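Local coordinates for protein troponin C (Chlamys nipponensis akazara, PDB 3TZ1) that serves as the calcium-binding subunit of troponin, represented by the C-terminal EF-hand domain of that subunit, and abolishes troponin's inhibition of actin filaments when calcium binds, at residues L4-L9 with K66-M70; G22-V26 with G58-Y62. All coordinates share one frame; numbering follows the deposited sequence.

Contact 1 (L4-L9 with K66-M70)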
loop_
_atom_site.group_PDB
_atom_site.type_symbol
_atom_site.label_atom_id
_atom_site.label_comp_id
_atom_site.label_asym_id
_atom_site.label_seq_id
_atom_site.Cartn_x
_atom_site.Cartn_y
_atom_site.Cartn_z
ATOM N N LEU A 4 6.719 -12.520 1.473
ATOM C CA LEU A 4 5.413 -12.375 2.103
ATOM C C LEU A 4 4.531 -13.592 1.813
ATOM O O LEU A 4 4.309 -13.947 0.657
ATOM C CB LEU A 4 4.720 -11.100 1.610
ATOM C CG LEU A 4 4.055 -10.184 2.642
ATOM C CD1 LEU A 4 3.249 -9.117 1.943
ATOM C CD2 LEU A 4 3.165 -10.973 3.584
ATOM N N ASP A 5 4.047 -14.231 2.873
ATOM C CA ASP A 5 3.048 -15.285 2.763
ATOM C C ASP A 5 1.831 -14.730 2.026
ATOM O O ASP A 5 1.363 -13.636 2.345
ATOM C CB ASP A 5 2.632 -15.746 4.165
ATOM C CG ASP A 5 1.946 -17.100 4.158
ATOM O OD1 ASP A 5 0.861 -17.214 3.551
ATOM O OD2 ASP A 5 2.490 -18.046 4.769
ATOM N N GLU A 6 1.319 -15.470 1.043
ATOM C CA GLU A 6 0.159 -14.991 0.286
ATOM C C GLU A 6 -1.099 -14.932 1.148
ATOM O O GLU A 6 -1.998 -14.135 0.892
ATOM C CB GLU A 6 -0.093 -15.831 -0.969
ATOM C CG GLU A 6 -1.232 -15.295 -1.828
ATOM C CD GLU A 6 -0.892 -15.219 -3.311
ATOM O OE1 GLU A 6 0.236 -15.599 -3.699
ATOM O OE2 GLU A 6 -1.763 -14.771 -4.090
ATOM N N ARG A 7 -1.161 -15.784 2.166
ATOM C CA ARG A 7 -2.268 -15.735 3.120
ATOM C C ARG A 7 -2.290 -14.397 3.827
ATOM O O ARG A 7 -3.349 -13.805 4.058
ATOM C CB ARG A 7 -2.133 -16.840 4.165
ATOM C CG ARG A 7 -2.885 -18.104 3.834
ATOM C CD ARG A 7 -2.642 -19.140 4.917
ATOM N NE ARG A 7 -1.212 -19.337 5.137
ATOM C CZ ARG A 7 -0.698 -20.153 6.051
ATOM N NH1 ARG A 7 -1.500 -20.855 6.843
ATOM N NH2 ARG A 7 0.620 -20.265 6.171
ATOM N N GLU A 8 -1.104 -13.931 4.197
ATOM C CA GLU A 8 -0.964 -12.665 4.895
ATOM C C GLU A 8 -1.307 -11.515 3.955
ATOM O O GLU A 8 -1.958 -10.548 4.348
ATOM C CB GLU A 8 0.468 -12.519 5.397
ATOM C CG GLU A 8 0.595 -11.702 6.646
ATOM C CD GLU A 8 2.023 -11.616 7.115
ATOM O OE1 GLU A 8 2.800 -12.553 6.826
ATOM O OE2 GLU A 8 2.367 -10.607 7.757
ATOM N N LEU A 9 -0.852 -11.631 2.710
ATOM C CA LEU A 9 -1.149 -10.646 1.676
ATOM C C LEU A 9 -2.648 -10.518 1.447
ATOM O O LEU A 9 -3.185 -9.411 1.366
ATOM C CB LEU A 9 -0.473 -11.036 0.356
ATOM C CG LEU A 9 -0.605 -9.994 -0.754
ATOM C CD1 LEU A 9 0.302 -8.819 -0.450
ATOM C CD2 LEU A 9 -0.274 -10.594 -2.122
ATOM N N LYS A 66 -0.169 -7.223 -5.062
ATOM C CA LYS A 66 0.782 -8.327 -5.007
ATOM C C LYS A 66 2.119 -7.936 -5.620
ATOM O O LYS A 66 3.186 -8.265 -5.088
ATOM C CB LYS A 66 0.209 -9.566 -5.705
ATOM C CG LYS A 66 1.114 -10.774 -5.632
ATOM C CD LYS A 66 0.420 -12.040 -6.104
ATOM C CE LYS A 66 1.340 -13.240 -5.927
ATOM N NZ LYS A 66 0.708 -14.516 -6.365
ATOM N N CYS A 67 2.055 -7.225 -6.738
ATOM C CA CYS A 67 3.254 -6.747 -7.418
ATOM C C CYS A 67 4.111 -5.916 -6.476
ATOM O O CYS A 67 5.328 -6.070 -6.433
ATOM C CB CYS A 67 2.880 -5.918 -8.645
ATOM S SG CYS A 67 2.392 -6.903 -10.082
ATOM N N LEU A 68 3.471 -5.026 -5.725
ATOM C CA LEU A 68 4.200 -4.183 -4.784
ATOM C C LEU A 68 4.769 -5.025 -3.658
ATOM O O LEU A 68 5.962 -4.963 -3.342
ATOM C CB LEU A 68 3.287 -3.106 -4.195
ATOM C CG LEU A 68 3.861 -2.376 -2.968
ATOM C CD1 LEU A 68 5.136 -1.596 -3.339
ATOM C CD2 LEU A 68 2.829 -1.446 -2.368
ATOM N N MET A 69 3.904 -5.832 -3.056
ATOM C CA MET A 69 4.250 -6.473 -1.801
ATOM C C MET A 69 5.197 -7.667 -1.944
ATOM O O MET A 69 6.030 -7.907 -1.071
ATOM C CB MET A 69 2.974 -6.852 -1.047
ATOM C CG MET A 69 2.076 -5.650 -0.734
ATOM S SD MET A 69 2.863 -4.391 0.304
ATOM C CE MET A 69 3.329 -5.379 1.717
ATOM N N MET A 70 5.060 -8.427 -3.026
ATOM C CA MET A 70 5.877 -9.627 -3.205
ATOM C C MET A 70 7.086 -9.486 -4.144
ATOM O O MET A 70 7.820 -10.444 -4.373
ATOM C CB MET A 70 4.995 -10.846 -3.528
ATOM C CG MET A 70 4.138 -11.260 -2.322
ATOM S SD MET A 70 2.930 -12.566 -2.602
ATOM C CE MET A 70 3.933 -14.036 -2.404
#

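Contact 2 (G22-V26 with G58-Y62). With CA (calcium ion), chain C.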
loop_
_atom_site.group_PDB
_atom_site.type_symbol
_atom_site.label_atom_id
_atom_site.label_comp_id
_atom_site.label_asym_id
_atom_site.label_seq_id
_atom_site.Cartn_x
_atom_site.Cartn_y
_atom_site.Cartn_z
ATOM N N GLY A 22 -13.292 -5.091 -3.638
ATOM C CA GLY A 22 -12.216 -5.818 -4.292
ATOM C C GLY A 22 -11.000 -4.967 -4.631
ATOM O O GLY A 22 -10.120 -5.387 -5.381
ATOM N N VAL A 23 -10.953 -3.756 -4.088
ATOM C CA VAL A 23 -9.817 -2.863 -4.323
ATOM C C VAL A 23 -9.492 -2.077 -3.065
ATOM O O VAL A 23 -10.293 -2.016 -2.134
ATOM C CB VAL A 23 -10.092 -1.846 -5.456
ATOM C CG1 VAL A 23 -10.245 -2.550 -6.797
ATOM C CG2 VAL A 23 -11.322 -0.992 -5.131
ATOM N N ILE A 24 -8.304 -1.481 -3.040
ATOM C CA ILE A 24 -7.959 -0.511 -2.011
ATOM C C ILE A 24 -7.976 0.866 -2.674
ATOM O O ILE A 24 -7.264 1.089 -3.636
ATOM C CB ILE A 24 -6.560 -0.795 -1.432
ATOM C CG1 ILE A 24 -6.494 -2.228 -0.888
ATOM C CG2 ILE A 24 -6.219 0.210 -0.333
ATOM C CD1 ILE A 24 -5.092 -2.679 -0.516
ATOM N N LYS A 25 -8.812 1.777 -2.183
ATOM C CA LYS A 25 -8.855 3.123 -2.735
ATOM C C LYS A 25 -7.544 3.832 -2.422
ATOM O O LYS A 25 -6.945 3.612 -1.371
ATOM C CB LYS A 25 -10.036 3.911 -2.162
ATOM C CG LYS A 25 -11.401 3.397 -2.598
ATOM C CD LYS A 25 -12.507 3.989 -1.739
ATOM C CE LYS A 25 -12.774 5.459 -2.067
ATOM N NZ LYS A 25 -13.522 5.643 -3.347
ATOM N N VAL A 26 -7.092 4.677 -3.336
ATOM C CA VAL A 26 -5.821 5.359 -3.147
ATOM C C VAL A 26 -5.837 6.290 -1.923
ATOM O O VAL A 26 -4.794 6.555 -1.325
ATOM C CB VAL A 26 -5.387 6.082 -4.444
ATOM C CG1 VAL A 26 -4.572 7.322 -4.136
ATOM C CG2 VAL A 26 -4.625 5.108 -5.337
ATOM N N GLY A 58 -6.957 5.083 -9.533
ATOM C CA GLY A 58 -7.333 5.586 -8.227
ATOM C C GLY A 58 -7.726 4.457 -7.290
ATOM O O GLY A 58 -8.236 4.689 -6.198
ATOM N N THR A 59 -7.490 3.224 -7.725
ATOM C CA THR A 59 -7.782 2.055 -6.907
ATOM C C THR A 59 -6.648 1.051 -7.068
ATOM O O THR A 59 -6.067 0.930 -8.146
ATOM C CB THR A 59 -9.078 1.375 -7.363
ATOM O OG1 THR A 59 -8.975 1.060 -8.757
ATOM C CG2 THR A 59 -10.267 2.292 -7.148
ATOM N N VAL A 60 -6.335 0.322 -6.013
ATOM C CA VAL A 60 -5.290 -0.691 -6.092
ATOM C C VAL A 60 -5.947 -2.061 -6.143
ATOM O O VAL A 60 -6.548 -2.487 -5.160
ATOM C CB VAL A 60 -4.346 -0.608 -4.869
ATOM C CG1 VAL A 60 -3.288 -1.699 -4.931
ATOM C CG2 VAL A 60 -3.679 0.768 -4.803
ATOM N N ASP A 61 -5.865 -2.751 -7.279
ATOM C CA ASP A 61 -6.454 -4.090 -7.333
ATOM C C ASP A 61 -5.486 -5.116 -6.740
ATOM O O ASP A 61 -4.356 -4.773 -6.382
ATOM C CB ASP A 61 -6.932 -4.461 -8.754
ATOM C CG ASP A 61 -5.821 -4.423 -9.789
ATOM O OD1 ASP A 61 -4.761 -5.043 -9.560
ATOM O OD2 ASP A 61 -6.013 -3.775 -10.842
ATOM N N TYR A 62 -5.913 -6.369 -6.613
ATOM C CA TYR A 62 -5.083 -7.340 -5.896
ATOM C C TYR A 62 -3.782 -7.632 -6.637
ATOM O O TYR A 62 -2.739 -7.856 -6.022
ATOM C CB TYR A 62 -5.840 -8.643 -5.613
ATOM C CG TYR A 62 -5.008 -9.656 -4.854
ATOM C CD1 TYR A 62 -4.510 -10.789 -5.489
ATOM C CD2 TYR A 62 -4.714 -9.477 -3.511
ATOM C CE1 TYR A 62 -3.745 -11.717 -4.802
ATOM C CE2 TYR A 62 -3.944 -10.396 -2.816
ATOM C CZ TYR A 62 -3.471 -11.517 -3.467
ATOM O OH TYR A 62 -2.707 -12.434 -2.781
HETATM CA CA CA C . -5.177 0.574 -10.290
HETATM O O HOH W 1 -8.636 -7.040 -7.027
HETATM O O HOH W 2 -6.733 -1.418 -11.012
#

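Contact 1 (L4-L9 with K66-M70)
Leu4 and Met70 bring their backbones closest, CA to CA 6.0 Å, where the start of helix 6-16 and the residues just before it meet residues 66-70 of helix 62-70; Leu9 faces Lys66 at the other end of the contact. Leu9 supplies the apolar centre. Its CG stands opposite the backbone N (chi1 -174°), and the two methyls then part company: CD1 presses against Met69 CB at a tight 3.4 Å, while CD2 touches both the aliphatic base of Lys66 (CB and CG) and the sulfur of Met70, SD at 3.8 Å from CD2. Leu4 adds a second layer. Its CD1 rests on Met69 CE at 3.7 Å, a meeting made possible by the folded methionine chain, bent at both chi2 and chi3; Leu4 CB touches Met70 CG. The polar element is a salt bridge in which the fully extended Lys66 crosses Glu6 at about a right angle. Lys66 NZ donates to Glu6 OE1 at 2.9 Å, on the syn side and 16° out of the carboxylate plane; its bond to OE2 is weak. Glu6 OE2 also takes a hydrogen bond from Tyr62 OH, and the carboxylate is thereby held by two partners. A leucine in place of Glu6 would probably leave the Lys66 ammonium without its mate and the Tyr62 hydroxyl without this acceptor. Leucine and methionine contacts thus join the start of helix 6-16, and Leu4 ahead of it, to helix 62-70, with a charge pair beside them at the partly exposed margin, where the lysine would be expected to favour the ionised carboxylate.

Contact 2 (G22-V26 with G58-Y62)
Ile24 and Val60 are paired by two backbone hydrogen bonds in a short antiparallel ribbon: Ile24 N donates to Val60 O at 2.9 Å, and Val60 N to Ile24 O at 2.7 Å, both nearly straight at N-H...O angles of 168° and 162°. A third bond, Val26 N to Gly58 O at 3.1 Å, extends the ladder, although here the donor sits above the carbonyl plane. The Val60 side chain can be followed outward. CB lies 4.1 Å from Ile24 CB on their shared side of the ribbon and also passes Ile24 O; CG2, set beside its own backbone N, lies next to Ile24 O and, in another direction, is 4.5 Å from Val26 CG2. CG1, anti to that N (chi1 178°), turns away from both and touches nothing in 22-26. Beyond the ribbon, the Val60 side chain packs on Phe65 and Thr52, and Ile24 on Phe13 and Leu16, which carries this face into the interior between the helices. Val23 and Thr59 meet obliquely, CB to CB at 3.9 Å. At the far end a water accepts from Tyr62 N and donates to Gly22 O, continuing the link between the two segments where the direct ladder has stopped. Thr59 turns its carbonyl away from the partner strand and binds calcium through O at 2.4 Å. A water ligand of the metal donates to Asp61 OD2, while Asp53, Asp55, Ser57 and Glu64 complete the protein's share of the site. Such a two-stranded ribbon coupling two loops, one of them here holding calcium, is the hallmark of the paired EF-hand domain.

Overall arrangement
Both contacts join the first EF-hand to the second, but at different levels of the domain. Contact 2 ties the two loops by backbone hydrogen bonds and sends Ile24, Val26 and Val60 into the interior beside the calcium site; contact 1 lies farther from the domain centre, joining the first and last helices mainly through side chains, with leucine and methionine packing beside a partly exposed ion pair. Helix 62-70 follows strand 59-60 directly, and Tyr62 leads from the ribbon to contact 1: its hydroxyl packs on Leu9 CD2, and its ring meets Phe13 edge-to-face. Metal coordination belongs to contact 2, whereas Met69 and Leu68 of contact 1's helix also pack against the bound peptide.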